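Long-range contacts in secreted effector protein SopD (PDB 5CPC), which alters host cell physiology as a type III secreted effector and cooperates with SopB in membrane fission and macropinosome formation during Salmonella invasion: residues Asn79-Phe84 / Phe99-Asp104; Gln107-Leu112 / Ile119-Ile124. One frame throughout, in Å; residues are numbered along the deposited sequence.

Interaction 1 of 2, residues Asn79-Phe84 / Phe99-Asp104; sequences NKIYAF and FTIKMD
Phe84 and Ile81 of helix 76-90 face Phe99 and Ile101 of strand 99-103, the helix segment running nearly antiparallel to the strand (153° between their directions) with the axes 10.4 Å apart at closest. No hydrogen bond crosses this interface, which is a helix-on-strand packing carried mainly by Phe84. With CG anti to its backbone N (chi1 -169°), the Phe84 side chain extends toward the strand, and the CD2-CE2-CZ side of its ring meets Ile101, Thr100 and Phe99. Its CZ lies 3.7 Å from Phe99 CB, while CE2 comes to 3.4 Å from the carbonyl oxygen Thr100 O and has the backbone N of the same residue in the plane of the ring. Next along the same side of the ring, Phe84 CD2 sits 3.8 Å from Ile101 CG1, the two side chains sliding past each other in opposite directions. The two phenyl rings are inclined at 50°, with Phe84 CZ near the plane of the Phe99 ring at its edge. One turn earlier in the helix, Ile81 crosses Ile101 at about a right angle, methyl to methyl, with Ile81 CG2 4.1 Å from Ile101 CD1. Phe84 also touches Leu112 on the neighbouring strand 109-114, and Phe99 packs against Leu87 and Gln88 farther along the helix. Ile81 meets Glu152 of helix 141-160, so this apolar layer lies between the three-stranded sheet and two helices.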
loop_
_atom_site.group_PDB
_atom_site.type_symbol
_atom_site.label_atom_id
_atom_site.label_comp_id
_atom_site.label_asym_id
_atom_site.label_seq_id
_atom_site.Cartn_x
_atom_site.Cartn_y
_atom_site.Cartn_z
ATOM N N ASN A 79 -13.115 -2.400 3.568
ATOM C CA ASN A 79 -13.357 -3.765 4.120
ATOM C C ASN A 79 -13.994 -4.785 3.167
ATOM O O ASN A 79 -13.862 -6.011 3.363
ATOM C CB ASN A 79 -14.188 -3.716 5.429
ATOM C CG ASN A 79 -13.391 -3.105 6.614
ATOM O OD1 ASN A 79 -12.321 -3.580 6.960
ATOM N ND2 ASN A 79 -13.903 -2.042 7.182
ATOM N N LYS A 80 -14.675 -4.301 2.132
ATOM C CA LYS A 80 -15.239 -5.245 1.151
ATOM C C LYS A 80 -14.188 -6.125 0.576
ATOM O O LYS A 80 -14.445 -7.293 0.405
ATOM C CB LYS A 80 -15.994 -4.558 0.024
ATOM C CG LYS A 80 -17.348 -3.997 0.458
ATOM C CD LYS A 80 -18.092 -3.342 -0.725
ATOM C CE LYS A 80 -19.288 -2.559 -0.222
ATOM N NZ LYS A 80 -20.116 -2.086 -1.395
ATOM N N ILE A 81 -12.969 -5.592 0.385
ATOM C CA ILE A 81 -11.953 -6.305 -0.316
ATOM C C ILE A 81 -11.538 -7.518 0.496
ATOM O O ILE A 81 -11.574 -8.658 -0.016
ATOM C CB ILE A 81 -10.696 -5.411 -0.732
ATOM C CG1 ILE A 81 -11.036 -4.106 -1.504
ATOM C CG2 ILE A 81 -9.657 -6.260 -1.422
ATOM C CD1 ILE A 81 -12.060 -4.159 -2.630
ATOM N N TYR A 82 -11.129 -7.317 1.753
ATOM C CA TYR A 82 -10.864 -8.488 2.604
ATOM C C TYR A 82 -12.146 -9.363 2.799
ATOM O O TYR A 82 -12.050 -10.586 2.752
ATOM C CB TYR A 82 -10.224 -8.117 3.975
ATOM C CG TYR A 82 -9.987 -9.297 4.856
ATOM C CD1 TYR A 82 -10.586 -9.357 6.130
ATOM C CD2 TYR A 82 -9.206 -10.384 4.426
ATOM C CE1 TYR A 82 -10.383 -10.472 6.990
ATOM C CE2 TYR A 82 -8.992 -11.551 5.289
ATOM C CZ TYR A 82 -9.599 -11.555 6.570
ATOM O OH TYR A 82 -9.464 -12.614 7.422
ATOM N N ALA A 83 -13.315 -8.763 2.944
ATOM C CA ALA A 83 -14.598 -9.597 3.129
ATOM C C ALA A 83 -14.844 -10.534 1.919
ATOM O O ALA A 83 -15.183 -11.754 2.050
ATOM C CB ALA A 83 -15.791 -8.706 3.324
ATOM N N PHE A 84 -14.595 -9.981 0.734
ATOM C CA PHE A 84 -14.697 -10.795 -0.496
ATOM C C PHE A 84 -13.731 -11.982 -0.458
ATOM O O PHE A 84 -14.063 -13.086 -0.915
ATOM C CB PHE A 84 -14.529 -9.915 -1.742
ATOM C CG PHE A 84 -14.878 -10.618 -3.053
ATOM C CD1 PHE A 84 -16.163 -11.034 -3.315
ATOM C CD2 PHE A 84 -13.879 -10.874 -4.005
ATOM C CE1 PHE A 84 -16.490 -11.692 -4.506
ATOM C CE2 PHE A 84 -14.193 -11.534 -5.229
ATOM C CZ PHE A 84 -15.498 -11.947 -5.474
ATOM N N PHE A 99 -14.343 -16.337 -8.317
ATOM C CA PHE A 99 -14.385 -15.114 -7.527
ATOM C C PHE A 99 -13.245 -14.241 -7.895
ATOM O O PHE A 99 -12.084 -14.565 -7.618
ATOM C CB PHE A 99 -14.260 -15.379 -6.006
ATOM C CG PHE A 99 -15.403 -16.152 -5.421
ATOM C CD1 PHE A 99 -15.544 -17.513 -5.676
ATOM C CD2 PHE A 99 -16.344 -15.519 -4.598
ATOM C CE1 PHE A 99 -16.593 -18.209 -5.150
ATOM C CE2 PHE A 99 -17.401 -16.237 -4.058
ATOM C CZ PHE A 99 -17.519 -17.575 -4.303
ATOM N N THR A 100 -13.544 -13.093 -8.478
ATOM C CA THR A 100 -12.455 -12.228 -8.897
ATOM C C THR A 100 -12.905 -10.795 -8.661
ATOM O O THR A 100 -14.105 -10.532 -8.520
ATOM C CB THR A 100 -12.146 -12.457 -10.465
ATOM O OG1 THR A 100 -13.072 -11.681 -11.256
ATOM C CG2 THR A 100 -12.365 -13.947 -10.855
ATOM N N ILE A 101 -11.959 -9.880 -8.707
ATOM C CA ILE A 101 -12.240 -8.474 -8.687
ATOM C C ILE A 101 -11.707 -7.820 -9.951
ATOM O O ILE A 101 -10.506 -7.889 -10.252
ATOM C CB ILE A 101 -11.511 -7.777 -7.457
ATOM C CG1 ILE A 101 -11.969 -8.423 -6.131
ATOM C CG2 ILE A 101 -11.759 -6.312 -7.475
ATOM C CD1 ILE A 101 -11.283 -7.811 -4.832
ATOM N N LYS A 102 -12.578 -7.140 -10.675
ATOM C CA LYS A 102 -12.089 -6.289 -11.747
ATOM C C LYS A 102 -12.525 -4.856 -11.532
ATOM O O LYS A 102 -13.143 -4.551 -10.493
ATOM C CB LYS A 102 -12.553 -6.808 -13.108
ATOM C CG LYS A 102 -13.794 -7.637 -13.065
ATOM C CD LYS A 102 -13.724 -8.822 -14.038
ATOM C CE LYS A 102 -12.659 -9.826 -13.583
ATOM N NZ LYS A 102 -13.014 -11.230 -13.975
ATOM N N MET A 103 -12.154 -3.984 -12.479
ATOM C CA MET A 103 -12.635 -2.595 -12.547
ATOM C C MET A 103 -13.682 -2.374 -13.679
ATOM O O MET A 103 -13.749 -3.188 -14.643
ATOM C CB MET A 103 -11.453 -1.647 -12.683
ATOM C CG MET A 103 -10.565 -1.772 -11.474
ATOM S SD MET A 103 -9.501 -0.413 -11.110
ATOM C CE MET A 103 -10.750 0.507 -10.215
ATOM N N ASP A 104 -14.527 -1.337 -13.560
ATOM C CA ASP A 104 -15.389 -0.907 -14.713
ATOM C C ASP A 104 -14.476 -0.179 -15.711
ATOM O O ASP A 104 -13.335 0.189 -15.365
ATOM C CB ASP A 104 -16.448 0.069 -14.261
ATOM C CG ASP A 104 -15.832 1.373 -13.808
ATOM O OD1 ASP A 104 -14.831 1.356 -13.034
ATOM O OD2 ASP A 104 -16.289 2.415 -14.283
#

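Interaction 2 of 2, residues Gln107-Leu112 / Ile119-Ile124; sequences QTQFLL and ISQSNI
Phe110 and Ser122 form an antiparallel hydrogen-bonded pair near the open end of the beta hairpin of strands 109-114 and 117-123, both bonds, Phe110 N to Ser122 O and Ser122 N to Phe110 O, measuring 3.0 Å. Toward the turn the pairing is less regular: Leu112 N bonds to Ser120 O, but Leu112 O accepts from Ile119 N, one residue off. At the other end Ile124 N donates to Thr108 O over 3.1 Å, approaching from above the carbonyl plane, where strand 117-123 gives way to helix 124-127. Weaker CA-H...O contacts lie between these bonds, among them Gln109 CA to Ser122 O. Polar side chains gather on the face bearing Gln109, Gln121 and Asn123. Gln109, bent at chi2 (-128°), lies beside Asn123, its NE2 2.7 Å from Asn123 OD1, while Asn123 ND2 is hydrogen-bonded to Asp126 OD2. Extended beyond CG, Gln121 runs alongside Leu111, its CD 3.5 Å from Leu111 CD2. On the other face, which carries Phe110, Leu112, Ser120 and Ser122, the Phe110 ring edge meets Ile124 CD1, 3.6 Å from CE2; Ile124 CG1 is anti to its backbone N (chi1 177°). Near the turn, Leu112 CB packs 4.1 Å from Ile119 CG2. Phe110 also touches Leu148 of helix 141-160, while Leu112 rests on Phe84 of helix 76-90. Strand 99-103 flanks strand 109-114, leaving strand 117-123 outermost on the other side.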
loop_
_atom_site.group_PDB
_atom_site.type_symbol
_atom_site.label_atom_id
_atom_site.label_comp_id
_atom_site.label_asym_id
_atom_site.label_seq_id
_atom_site.Cartn_x
_atom_site.Cartn_y
_atom_site.Cartn_z
ATOM N N GLN A 107 -12.148 2.398 -14.713
ATOM C CA GLN A 107 -11.232 2.032 -13.603
ATOM C C GLN A 107 -11.383 2.987 -12.401
ATOM O O GLN A 107 -10.400 3.532 -11.892
ATOM C CB GLN A 107 -9.760 1.955 -14.071
ATOM C CG GLN A 107 -9.547 1.265 -15.440
ATOM C CD GLN A 107 -8.055 1.281 -15.913
ATOM O OE1 GLN A 107 -7.699 0.531 -16.822
ATOM N NE2 GLN A 107 -7.204 2.145 -15.306
ATOM N N THR A 108 -12.620 3.198 -11.967
ATOM C CA THR A 108 -12.893 4.007 -10.774
ATOM C C THR A 108 -13.812 3.237 -9.798
ATOM O O THR A 108 -14.188 3.730 -8.721
ATOM C CB THR A 108 -13.508 5.384 -11.140
ATOM O OG1 THR A 108 -14.848 5.204 -11.590
ATOM C CG2 THR A 108 -12.690 6.073 -12.257
ATOM N N GLN A 109 -14.202 2.043 -10.231
ATOM C CA GLN A 109 -15.017 1.149 -9.455
ATOM C C GLN A 109 -14.378 -0.212 -9.518
ATOM O O GLN A 109 -13.997 -0.678 -10.593
ATOM C CB GLN A 109 -16.434 1.068 -9.993
ATOM C CG GLN A 109 -17.211 2.373 -9.850
ATOM C CD GLN A 109 -18.520 2.163 -9.193
ATOM O OE1 GLN A 109 -19.508 1.810 -9.843
ATOM N NE2 GLN A 109 -18.555 2.361 -7.902
ATOM N N PHE A 110 -14.208 -0.821 -8.353
ATOM C CA PHE A 110 -13.840 -2.233 -8.263
ATOM C C PHE A 110 -15.132 -2.980 -8.223
ATOM O O PHE A 110 -16.056 -2.562 -7.535
ATOM C CB PHE A 110 -12.956 -2.550 -7.046
ATOM C CG PHE A 110 -11.627 -1.872 -7.087
ATOM C CD1 PHE A 110 -10.566 -2.394 -7.857
ATOM C CD2 PHE A 110 -11.423 -0.687 -6.392
ATOM C CE1 PHE A 110 -9.306 -1.748 -7.908
ATOM C CE2 PHE A 110 -10.168 -0.032 -6.406
ATOM C CZ PHE A 110 -9.098 -0.547 -7.158
ATOM N N LEU A 111 -15.203 -4.055 -9.004
ATOM C CA LEU A 111 -16.387 -4.882 -9.119
ATOM C C LEU A 111 -16.091 -6.238 -8.542
ATOM O O LEU A 111 -15.224 -6.928 -9.019
ATOM C CB LEU A 111 -16.770 -5.045 -10.594
ATOM C CG LEU A 111 -16.971 -3.802 -11.461
ATOM C CD1 LEU A 111 -17.347 -4.208 -12.901
ATOM C CD2 LEU A 111 -18.056 -2.908 -10.899
ATOM N N LEU A 112 -16.817 -6.626 -7.508
ATOM C CA LEU A 112 -16.617 -7.922 -6.880
ATOM C C LEU A 112 -17.467 -8.874 -7.689
ATOM O O LEU A 112 -18.677 -8.682 -7.754
ATOM C CB LEU A 112 -17.072 -7.893 -5.409
ATOM C CG LEU A 112 -16.167 -7.197 -4.362
ATOM C CD1 LEU A 112 -15.751 -5.790 -4.796
ATOM C CD2 LEU A 112 -16.850 -7.204 -2.926
ATOM N N ILE A 119 -21.600 -8.785 -7.456
ATOM C CA ILE A 119 -22.243 -8.978 -6.193
ATOM C C ILE A 119 -22.246 -7.646 -5.416
ATOM O O ILE A 119 -23.123 -7.407 -4.625
ATOM C CB ILE A 119 -21.542 -10.227 -5.514
ATOM C CG1 ILE A 119 -22.547 -11.348 -5.259
ATOM C CG2 ILE A 119 -20.501 -9.893 -4.422
ATOM C CD1 ILE A 119 -22.004 -12.494 -4.355
ATOM N N SER A 120 -21.282 -6.761 -5.697
ATOM C CA SER A 120 -21.110 -5.485 -4.972
ATOM C C SER A 120 -20.030 -4.683 -5.684
ATOM O O SER A 120 -19.257 -5.257 -6.476
ATOM C CB SER A 120 -20.666 -5.756 -3.510
ATOM O OG SER A 120 -20.762 -4.599 -2.696
ATOM N N GLN A 121 -19.964 -3.379 -5.408
ATOM C CA GLN A 121 -18.937 -2.513 -5.997
ATOM C C GLN A 121 -18.395 -1.539 -4.970
ATOM O O GLN A 121 -19.054 -1.292 -3.948
ATOM C CB GLN A 121 -19.525 -1.688 -7.098
ATOM C CG GLN A 121 -20.551 -2.425 -7.933
ATOM C CD GLN A 121 -20.907 -1.672 -9.191
ATOM O OE1 GLN A 121 -21.799 -2.066 -9.917
ATOM N NE2 GLN A 121 -20.185 -0.592 -9.464
ATOM N N SER A 122 -17.221 -0.964 -5.238
ATOM C CA SER A 122 -16.765 0.168 -4.441
ATOM C C SER A 122 -16.022 1.210 -5.246
ATOM O O SER A 122 -15.170 0.849 -6.074
ATOM C CB SER A 122 -15.949 -0.345 -3.266
ATOM O OG SER A 122 -16.829 -1.005 -2.351
ATOM N N ASN A 123 -16.395 2.485 -5.054
ATOM C CA ASN A 123 -15.670 3.613 -5.637
ATOM C C ASN A 123 -14.307 3.579 -4.970
ATOM O O ASN A 123 -14.189 3.322 -3.744
ATOM C CB ASN A 123 -16.242 5.002 -5.275
ATOM C CG ASN A 123 -17.586 5.263 -5.836
ATOM O OD1 ASN A 123 -17.944 4.804 -6.931
ATOM N ND2 ASN A 123 -18.379 6.016 -5.084
ATOM N N ILE A 124 -13.290 3.867 -5.761
ATOM C CA ILE A 124 -11.912 3.926 -5.263
ATOM C C ILE A 124 -11.685 5.158 -4.367
ATOM O O ILE A 124 -10.885 5.133 -3.442
ATOM C CB ILE A 124 -10.893 3.899 -6.451
ATOM C CG1 ILE A 124 -9.457 4.026 -5.925
ATOM C CG2 ILE A 124 -11.255 4.984 -7.493
ATOM C CD1 ILE A 124 -8.437 3.162 -6.628
#

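How the interactions relate
Interactions 1 and 2 have centres about 7 Å apart and belong to one small antiparallel sheet, ordered 99-103, 109-114, 117-123. They come in series along the chain: the helix and first strand of interaction 1 precede the hairpin of interaction 2. Lys102 O and Leu111 N, 2.6 Å apart, probably form a hydrogen bond that joins the two strands. From the helix, Lys80 spans to the third strand, where NZ hydrogen-bonds to Ser120 OG and Gln121 O. Helix 76-90 is thus tied to both outer strands, by apolar packing at one and polar bonds at the other, packing the helix against the antiparallel sheet in this part of SopD.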